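Local coordinates for protease Do-like 1, chloroplastic (Arabidopsis thaliana, PDB 3QO6), which acts as a serine protease of the chloroplast thylakoid that is required at high temperature and helps repair photosystem II during light exposure, at the interface of chains A and B. Residues are numbered along the deposited sequence; one frame, centred on the assembly and turned at random. Chains: chain A/B, Protease Do-like 1, chloroplastic.

The interface of chains A and B. Residues chain A 238, 256-257; chain B 43, 45.
B:Leu45 reaches across to A:Lys238 with one of its methyls. CD1 of B:Leu45 lies 3.5 Å from CD of A:Lys238, and the two side chains cross at a slant. The contact is made by the methylenes of the lysine, not by its ammonium group. The extended zigzag (chi2 -176°) turns CB and CD of A:Lys238 toward the methyl, with CD the nearer. Of the residues described here, B:Leu45 buries the most surface, 68 Å². Its backbone is in the left-handed helical region, at a turn of the loop.

A:Leu256 makes a further apolar contact. Its branched end faces the backbone of B:Phe43 rather than the aromatic ring. CD1 of A:Leu256 is 3.7 Å from CA of B:Phe43. CD2 sits at a similar distance, so both methyls straddle that carbon. The carbonyl oxygen of B:Phe43 lies 3.6 Å from CB of A:Leu256, a van der Waals contact. The phenylalanine ring points away from the leucine. An alanine in place of A:Leu256 would probably open a gap beside the B:Phe43 backbone and let this stretch of the loop shift.

A:Asp257 follows at the margin. Its CB is 4.2 Å from CD1 of B:Leu45, a loose contact. CG stands anti to the backbone N (chi1 169°), and the carboxylate turns toward the same rim as the lysine end. OD1 of A:Asp257 and NZ of A:Lys238 are 4.1 Å apart within chain A. Their charges may still attract.

The patch joins strands 238-239 and 253-257 of the PDZ region in chain A to the loop between strands 30-40 and 47-61 of chain B. By its place in the fold, that loop probably corresponds to loop LA of HtrA proteases. The patch centre is about 27 Å from A:His71 of the charge relay system. Its two-fold twin repeats the contact with the chains exchanged. The patch probably helps hold the six-subunit assembly together.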
loop_
_atom_site.group_PDB
_atom_site.type_symbol
_atom_site.label_atom_id
_atom_site.label_comp_id
_atom_site.label_asym_id
_atom_site.label_seq_id
_atom_site.Cartn_x
_atom_site.Cartn_y
_atom_site.Cartn_z
ATOM N N LYS A 238 -27.316 18.420 21.495
ATOM C CA LYS A 238 -26.559 17.713 20.463
ATOM C C LYS A 238 -25.822 18.839 19.800
ATOM O O LYS A 238 -26.417 19.857 19.490
ATOM C CB LYS A 238 -27.456 17.042 19.410
ATOM C CG LYS A 238 -28.140 15.755 19.852
ATOM C CD LYS A 238 -28.913 15.126 18.699
ATOM C CE LYS A 238 -29.673 13.872 19.141
ATOM N NZ LYS A 238 -30.420 13.241 18.001
ATOM N N LEU A 256 -27.121 22.116 17.961
ATOM C CA LEU A 256 -27.764 21.621 16.745
ATOM C C LEU A 256 -29.133 21.028 16.981
ATOM O O LEU A 256 -29.892 20.838 16.041
ATOM C CB LEU A 256 -26.897 20.570 16.059
ATOM C CG LEU A 256 -25.502 20.957 15.561
ATOM C CD1 LEU A 256 -24.999 19.817 14.696
ATOM C CD2 LEU A 256 -25.526 22.246 14.757
ATOM N N ASP A 257 -29.444 20.713 18.231
ATOM C CA ASP A 257 -30.753 20.167 18.554
ATOM C C ASP A 257 -31.020 20.040 20.039
ATOM O O ASP A 257 -30.410 19.211 20.710
ATOM C CB ASP A 257 -30.952 18.788 17.939
ATOM C CG ASP A 257 -32.200 18.087 18.488
ATOM O OD1 ASP A 257 -32.122 16.883 18.846
ATOM O OD2 ASP A 257 -33.264 18.748 18.560
ATOM N N PHE B 43 -25.535 19.872 10.333
ATOM C CA PHE B 43 -26.127 20.827 11.274
ATOM C C PHE B 43 -27.615 20.601 11.525
ATOM O O PHE B 43 -28.077 20.631 12.665
ATOM C CB PHE B 43 -25.912 22.257 10.763
ATOM C CG PHE B 43 -24.542 22.492 10.170
ATOM C CD1 PHE B 43 -24.195 21.938 8.937
ATOM C CD2 PHE B 43 -23.589 23.236 10.856
ATOM C CE1 PHE B 43 -22.921 22.120 8.398
ATOM C CE2 PHE B 43 -22.314 23.423 10.326
ATOM C CZ PHE B 43 -21.980 22.863 9.094
ATOM N N LEU B 45 -29.186 17.904 11.181
ATOM C CA LEU B 45 -29.418 16.587 11.755
ATOM C C LEU B 45 -30.570 15.826 11.110
ATOM O O LEU B 45 -30.885 14.711 11.518
ATOM C CB LEU B 45 -29.646 16.680 13.259
ATOM C CG LEU B 45 -28.361 16.990 14.032
ATOM C CD1 LEU B 45 -28.531 16.470 15.454
ATOM C CD2 LEU B 45 -27.132 16.339 13.362
#